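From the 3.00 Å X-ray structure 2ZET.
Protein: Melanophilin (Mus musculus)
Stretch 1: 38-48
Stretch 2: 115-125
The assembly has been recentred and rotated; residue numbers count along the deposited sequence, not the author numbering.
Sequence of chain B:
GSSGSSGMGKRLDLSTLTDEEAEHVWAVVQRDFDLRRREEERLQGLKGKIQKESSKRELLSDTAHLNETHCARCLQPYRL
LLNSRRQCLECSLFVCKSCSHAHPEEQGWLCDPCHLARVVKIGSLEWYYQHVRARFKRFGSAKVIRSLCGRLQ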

ATOM      1  N   ARG B  38       3.064  -4.070 -14.765  1.00 51.29           N
ATOM      2  CA  ARG B  38       2.997  -5.345 -14.073  1.00 47.90           C
ATOM      3  C   ARG B  38       1.699  -5.547 -13.316  1.00 53.23           C
ATOM      4  O   ARG B  38       1.080  -6.596 -13.431  1.00 55.37           O
ATOM      5  CB  ARG B  38       4.162  -5.472 -13.098  1.00 56.29           C
ATOM      6  CG  ARG B  38       5.556  -5.319 -13.709  1.00 61.36           C
ATOM      7  CD  ARG B  38       6.580  -5.114 -12.586  1.00 79.16           C
ATOM      8  NE  ARG B  38       7.914  -4.747 -13.055  1.00 84.23           N
ATOM      9  CZ  ARG B  38       8.699  -5.543 -13.774  1.00 90.04           C
ATOM     10  NH1 ARG B  38       8.283  -6.761 -14.112  1.00 91.21           N
ATOM     11  NH2 ARG B  38       9.903  -5.124 -14.149  1.00 84.27           N
ATOM     12  N   GLU B  39       1.279  -4.559 -12.540  1.00 54.54           N
ATOM     13  CA  GLU B  39       0.043  -4.703 -11.770  1.00 59.77           C
ATOM     14  C   GLU B  39      -1.206  -4.869 -12.626  1.00 56.45           C
ATOM     15  O   GLU B  39      -2.175  -5.491 -12.192  1.00 53.01           O
ATOM     16  CB  GLU B  39      -0.141  -3.514 -10.816  1.00 65.89           C
ATOM     17  CG  GLU B  39      -1.449  -3.493  -9.981  1.00 69.59           C
ATOM     18  CD  GLU B  39      -1.612  -4.676  -9.025  1.00 75.77           C
ATOM     19  OE1 GLU B  39      -0.596  -5.219  -8.541  1.00 76.38           O
ATOM     20  OE2 GLU B  39      -2.771  -5.050  -8.741  1.00 74.01           O
ATOM     21  N   GLU B  40      -1.200  -4.319 -13.834  1.00 52.79           N
ATOM     22  CA  GLU B  40      -2.371  -4.447 -14.691  1.00 51.51           C
ATOM     23  C   GLU B  40      -2.441  -5.813 -15.335  1.00 53.29           C
ATOM     24  O   GLU B  40      -3.531  -6.343 -15.589  1.00 51.79           O
ATOM     25  CB  GLU B  40      -2.397  -3.349 -15.752  1.00 40.86           C
ATOM     26  CG  GLU B  40      -2.859  -2.026 -15.172  1.00 53.06           C
ATOM     27  CD  GLU B  40      -4.158  -2.145 -14.377  1.00 65.91           C
ATOM     28  OE1 GLU B  40      -4.429  -1.261 -13.534  1.00 62.93           O
ATOM     29  OE2 GLU B  40      -4.918  -3.114 -14.593  1.00 68.94           O
ATOM     30  N   GLU B  41      -1.273  -6.392 -15.574  1.00 48.32           N
ATOM     31  CA  GLU B  41      -1.201  -7.704 -16.177  1.00 52.24           C
ATOM     32  C   GLU B  41      -1.512  -8.742 -15.100  1.00 53.65           C
ATOM     33  O   GLU B  41      -2.094  -9.787 -15.373  1.00 64.10           O
ATOM     34  CB  GLU B  41       0.182  -7.903 -16.786  1.00 55.20           C
ATOM     35  CG  GLU B  41       0.586  -6.721 -17.630  1.00 77.33           C
ATOM     36  CD  GLU B  41       1.692  -7.025 -18.614  1.00 90.13           C
ATOM     37  OE1 GLU B  41       2.827  -7.328 -18.172  1.00 91.56           O
ATOM     38  OE2 GLU B  41       1.418  -6.952 -19.837  1.00 97.33           O
ATOM     39  N   ARG B  42      -1.142  -8.440 -13.867  1.00 50.50           N
ATOM     40  CA  ARG B  42      -1.424  -9.346 -12.768  1.00 47.59           C
ATOM     41  C   ARG B  42      -2.943  -9.467 -12.646  1.00 50.54           C
ATOM     42  O   ARG B  42      -3.484 -10.571 -12.552  1.00 47.82           O
ATOM     43  CB  ARG B  42      -0.839  -8.780 -11.483  1.00 47.92           C
ATOM     44  CG  ARG B  42      -0.763  -9.733 -10.325  1.00 39.88           C
ATOM     45  CD  ARG B  42      -0.428  -8.951  -9.089  1.00 54.01           C
ATOM     46  NE  ARG B  42      -1.560  -8.138  -8.638  1.00 57.86           N
ATOM     47  CZ  ARG B  42      -2.682  -8.643  -8.126  1.00 67.09           C
ATOM     48  NH1 ARG B  42      -2.822  -9.963  -8.005  1.00 62.74           N
ATOM     49  NH2 ARG B  42      -3.659  -7.838  -7.715  1.00 56.93           N
ATOM     50  N   LEU B  43      -3.627  -8.324 -12.649  1.00 51.09           N
ATOM     51  CA  LEU B  43      -5.087  -8.297 -12.555  1.00 56.83           C
ATOM     52  C   LEU B  43      -5.745  -8.911 -13.788  1.00 53.73           C
ATOM     53  O   LEU B  43      -6.772  -9.571 -13.678  1.00 53.38           O
ATOM     54  CB  LEU B  43      -5.595  -6.864 -12.366  1.00 54.32           C
ATOM     55  CG  LEU B  43      -5.442  -6.241 -10.979  1.00 60.37           C
ATOM     56  CD1 LEU B  43      -5.948  -4.810 -11.014  1.00 65.27           C
ATOM     57  CD2 LEU B  43      -6.221  -7.043  -9.957  1.00 58.40           C
ATOM     58  N   GLN B  44      -5.162  -8.675 -14.959  1.00 50.30           N
ATOM     59  CA  GLN B  44      -5.688  -9.244 -16.193  1.00 58.66           C
ATOM     60  C   GLN B  44      -5.715 -10.754 -16.010  1.00 62.56           C
ATOM     61  O   GLN B  44      -6.775 -11.374 -16.064  1.00 62.85           O
ATOM     62  CB  GLN B  44      -4.769  -8.911 -17.362  1.00 64.59           C
ATOM     63  CG  GLN B  44      -5.204  -7.765 -18.236  1.00 76.37           C
ATOM     64  CD  GLN B  44      -4.083  -7.306 -19.170  1.00 90.52           C
ATOM     65  OE1 GLN B  44      -3.327  -8.127 -19.697  1.00 88.61           O
ATOM     66  NE2 GLN B  44      -3.980  -5.991 -19.386  1.00 96.92           N
ATOM     67  N   GLY B  45      -4.529 -11.329 -15.796  1.00 60.71           N
ATOM     68  CA  GLY B  45      -4.385 -12.761 -15.595  1.00 55.95           C
ATOM     69  C   GLY B  45      -5.444 -13.345 -14.679  1.00 59.57           C
ATOM     70  O   GLY B  45      -6.103 -14.316 -15.034  1.00 67.51           O
ATOM     71  N   LEU B  46      -5.622 -12.757 -13.503  1.00 57.90           N
ATOM     72  CA  LEU B  46      -6.625 -13.251 -12.570  1.00 56.02           C
ATOM     73  C   LEU B  46      -8.017 -13.154 -13.147  1.00 50.88           C
ATOM     74  O   LEU B  46      -8.819 -14.068 -12.998  1.00 53.38           O
ATOM     75  CB  LEU B  46      -6.581 -12.467 -11.264  1.00 59.14           C
ATOM     76  CG  LEU B  46      -5.301 -12.574 -10.441  1.00 55.66           C
ATOM     77  CD1 LEU B  46      -5.501 -11.820  -9.137  1.00 53.45           C
ATOM     78  CD2 LEU B  46      -4.972 -14.034 -10.182  1.00 51.42           C
ATOM     79  N   LYS B  47      -8.319 -12.035 -13.786  1.00 50.86           N
ATOM     80  CA  LYS B  47      -9.632 -11.869 -14.376  1.00 50.97           C
ATOM     81  C   LYS B  47      -9.769 -12.922 -15.449  1.00 53.00           C
ATOM     82  O   LYS B  47     -10.871 -13.374 -15.764  1.00 54.31           O
ATOM     83  CB  LYS B  47      -9.794 -10.468 -14.963  1.00 49.14           C
ATOM     84  CG  LYS B  47      -9.947  -9.399 -13.898  1.00 56.67           C
ATOM     85  CD  LYS B  47     -10.324  -8.050 -14.476  1.00 56.41           C
ATOM     86  CE  LYS B  47     -10.679  -7.071 -13.356  1.00 65.14           C
ATOM     87  NZ  LYS B  47     -11.206  -5.760 -13.826  1.00 60.25           N
ATOM     88  N   GLY B  48      -8.634 -13.334 -15.997  1.00 52.42           N
ATOM     89  CA  GLY B  48      -8.648 -14.362 -17.018  1.00 54.84           C
ATOM     90  C   GLY B  48      -8.967 -15.706 -16.395  1.00 53.89           C
ATOM     91  O   GLY B  48      -9.715 -16.508 -16.945  1.00 54.46           O
ATOM     92  N   HIS B 115     -12.083 -17.357  -4.437  1.00 61.87           N
ATOM     93  CA  HIS B 115     -10.991 -16.687  -3.746  1.00 58.46           C
ATOM     94  C   HIS B 115     -10.385 -15.622  -4.647  1.00 57.04           C
ATOM     95  O   HIS B 115     -10.225 -14.484  -4.237  1.00 61.16           O
ATOM     96  CB  HIS B 115      -9.915 -17.690  -3.337  1.00 61.24           C
ATOM     97  CG  HIS B 115      -8.678 -17.060  -2.771  1.00 65.76           C
ATOM     98  ND1 HIS B 115      -7.496 -16.972  -3.476  1.00 66.44           N
ATOM     99  CD2 HIS B 115      -8.436 -16.501  -1.561  1.00 57.09           C
ATOM    100  CE1 HIS B 115      -6.579 -16.389  -2.725  1.00 63.32           C
ATOM    101  NE2 HIS B 115      -7.124 -16.094  -1.558  1.00 67.90           N
ATOM    102  N   LEU B 116     -10.040 -15.989  -5.876  1.00 60.19           N
ATOM    103  CA  LEU B 116      -9.470 -15.018  -6.814  1.00 60.81           C
ATOM    104  C   LEU B 116     -10.510 -13.929  -7.056  1.00 59.79           C
ATOM    105  O   LEU B 116     -10.197 -12.744  -7.099  1.00 59.79           O
ATOM    106  CB  LEU B 116      -9.118 -15.687  -8.154  1.00 58.53           C
ATOM    107  CG  LEU B 116      -8.033 -16.771  -8.181  1.00 61.26           C
ATOM    108  CD1 LEU B 116      -7.790 -17.211  -9.613  1.00 50.54           C
ATOM    109  CD2 LEU B 116      -6.734 -16.236  -7.572  1.00 61.57           C
ATOM    110  N   ALA B 117     -11.758 -14.353  -7.210  1.00 62.79           N
ATOM    111  CA  ALA B 117     -12.862 -13.443  -7.450  1.00 60.01           C
ATOM    112  C   ALA B 117     -12.836 -12.311  -6.447  1.00 60.11           C
ATOM    113  O   ALA B 117     -13.164 -11.174  -6.783  1.00 62.56           O
ATOM    114  CB  ALA B 117     -14.183 -14.195  -7.350  1.00 67.03           C
ATOM    115  N   ARG B 118     -12.441 -12.630  -5.217  1.00 61.03           N
ATOM    116  CA  ARG B 118     -12.379 -11.640  -4.146  1.00 61.10           C
ATOM    117  C   ARG B 118     -11.082 -10.810  -4.104  1.00 61.50           C
ATOM    118  O   ARG B 118     -11.128  -9.609  -3.827  1.00 62.87           O
ATOM    119  CB  ARG B 118     -12.618 -12.329  -2.805  1.00 60.74           C
ATOM    120  CG  ARG B 118     -12.642 -11.377  -1.641  1.00 72.17           C
ATOM    121  CD  ARG B 118     -13.087 -12.068  -0.370  1.00 74.61           C
ATOM    122  NE  ARG B 118     -12.780 -11.244   0.794  1.00 87.65           N
ATOM    123  CZ  ARG B 118     -13.596 -11.098   1.831  1.00 94.50           C
ATOM    124  NH1 ARG B 118     -14.769 -11.724   1.836  1.00 93.80           N
ATOM    125  NH2 ARG B 118     -13.242 -10.328   2.856  1.00 95.38           N
ATOM    126  N   VAL B 119      -9.935 -11.433  -4.363  1.00 56.06           N
ATOM    127  CA  VAL B 119      -8.670 -10.709  -4.377  1.00 53.48           C
ATOM    128  C   VAL B 119      -8.790  -9.619  -5.439  1.00 55.42           C
ATOM    129  O   VAL B 119      -8.318  -8.491  -5.260  1.00 53.55           O
ATOM    130  CB  VAL B 119      -7.491 -11.655  -4.732  1.00 58.51           C
ATOM    131  CG1 VAL B 119      -6.226 -10.863  -5.078  1.00 62.56           C
ATOM    132  CG2 VAL B 119      -7.206 -12.567  -3.558  1.00 65.20           C
ATOM    133  N   VAL B 120      -9.446  -9.964  -6.542  1.00 56.30           N
ATOM    134  CA  VAL B 120      -9.651  -9.036  -7.645  1.00 53.49           C
ATOM    135  C   VAL B 120     -10.545  -7.854  -7.291  1.00 53.65           C
ATOM    136  O   VAL B 120     -10.211  -6.727  -7.629  1.00 52.81           O
ATOM    137  CB  VAL B 120     -10.242  -9.760  -8.869  1.00 50.18           C
ATOM    138  CG1 VAL B 120     -10.865  -8.761  -9.824  1.00 42.44           C
ATOM    139  CG2 VAL B 120      -9.142 -10.530  -9.577  1.00 49.79           C
ATOM    140  N   LYS B 121     -11.668  -8.097  -6.613  1.00 58.74           N
ATOM    141  CA  LYS B 121     -12.576  -7.001  -6.260  1.00 61.83           C
ATOM    142  C   LYS B 121     -11.950  -6.053  -5.268  1.00 64.90           C
ATOM    143  O   LYS B 121     -12.168  -4.852  -5.335  1.00 70.79           O
ATOM    144  CB  LYS B 121     -13.904  -7.494  -5.674  1.00 52.16           C
ATOM    145  CG  LYS B 121     -15.056  -6.542  -6.025  1.00 56.02           C
ATOM    146  CD  LYS B 121     -16.137  -6.485  -4.965  1.00 64.32           C
ATOM    147  CE  LYS B 121     -16.895  -7.795  -4.823  1.00 73.47           C
ATOM    148  NZ  LYS B 121     -17.825  -7.794  -3.646  1.00 72.56           N
ATOM    149  N   ILE B 122     -11.180  -6.586  -4.336  1.00 64.92           N
ATOM    150  CA  ILE B 122     -10.530  -5.730  -3.362  1.00 61.21           C
ATOM    151  C   ILE B 122      -9.245  -5.184  -3.981  1.00 59.52           C
ATOM    152  O   ILE B 122      -8.951  -3.993  -3.863  1.00 56.04           O
ATOM    153  CB  ILE B 122     -10.189  -6.511  -2.080  1.00 52.04           C
ATOM    154  CG1 ILE B 122     -11.451  -7.153  -1.518  1.00 58.64           C
ATOM    155  CG2 ILE B 122      -9.613  -5.586  -1.042  1.00 51.80           C
ATOM    156  CD1 ILE B 122     -11.182  -8.144  -0.424  1.00 56.67           C
ATOM    157  N   GLY B 123      -8.508  -6.064  -4.659  1.00 66.94           N
ATOM    158  CA  GLY B 123      -7.239  -5.707  -5.279  1.00 71.21           C
ATOM    159  C   GLY B 123      -7.225  -4.609  -6.331  1.00 73.48           C
ATOM    160  O   GLY B 123      -6.248  -3.865  -6.444  1.00 73.95           O
ATOM    161  N   SER B 124      -8.289  -4.507  -7.118  1.00 76.86           N
ATOM    162  CA  SER B 124      -8.369  -3.488  -8.153  1.00 75.96           C
ATOM    163  C   SER B 124      -8.378  -2.098  -7.520  1.00 74.04           C
ATOM    164  O   SER B 124      -7.760  -1.175  -8.029  1.00 79.19           O
ATOM    165  CB  SER B 124      -9.628  -3.695  -8.992  1.00 76.12           C
ATOM    166  OG  SER B 124     -10.786  -3.593  -8.183  1.00 78.27           O
ATOM    167  N   LEU B 125      -9.091  -1.956  -6.412  1.00 73.55           N
ATOM    168  CA  LEU B 125      -9.156  -0.689  -5.693  1.00 78.24           C
ATOM    169  C   LEU B 125      -9.898   0.399  -6.447  1.00 84.49           C
ATOM    170  O   LEU B 125      -9.467   1.554  -6.479  1.00 85.57           O
ATOM    171  CB  LEU B 125      -7.744  -0.204  -5.349  1.00 76.04           C
ATOM    172  CG  LEU B 125      -6.978  -1.134  -4.405  1.00 76.70           C
ATOM    173  CD1 LEU B 125      -5.516  -0.733  -4.296  1.00 69.13           C
ATOM    174  CD2 LEU B 125      -7.667  -1.107  -3.054  1.00 81.51           C
TER

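Leu46 forms the apolar centre of the contact, where two helices of the melanophilin chain pack with their axes 9.7 Å apart at closest approach and their N-to-C directions at 145°. Its CB lies 3.6 Å from CG2 of Val120, its CD2 reaches CD2 of Leu116 at 3.8 Å, and its CD1 sits 4.2 Å from CG1 of Val119. A single leucine thus touches three residues spanning slightly more than one turn of the facing helix. Leu46 and Leu116 both point toward the opposing helix and adopt the same mt rotamer, so that their branched ends meet, whereas Val120 is directed sideways and still approaches through a methyl group.

One turn earlier in the first helix, Leu43 also points across the contact. Because the helices run in roughly opposite senses, it meets residues later in the second: its CD1 is 4.0 Å from CA of Ser124, and its CD2 is 4.5 Å from C of Gly123. The closest approaches of Leu43 here are to main-chain atoms, and Gly123 contributes no side chain. Ser124 OG lies 3.2 Å from Val120 O and 3.4 Å from Lys121 O, within its own helix.

At the margin, Lys47 starts away from the second helix, but its extended chain returns, bringing CE to 3.9 Å from CG1 of Val120; the contribution is made by the aliphatic part of the side chain.

The polar edge near Gly123 is organised within the first helix. Arg42 forms a salt bridge with Glu39, with NE 3.1 Å from OE1 and NH2 donating a hydrogen bond to OE2, also at 3.1 Å. Glu39 OE2 approaches Gly123 O no closer than 4.3 Å, as suits two acceptors; no hydrogen bond crosses between the helices, and their contact rests on apolar packing.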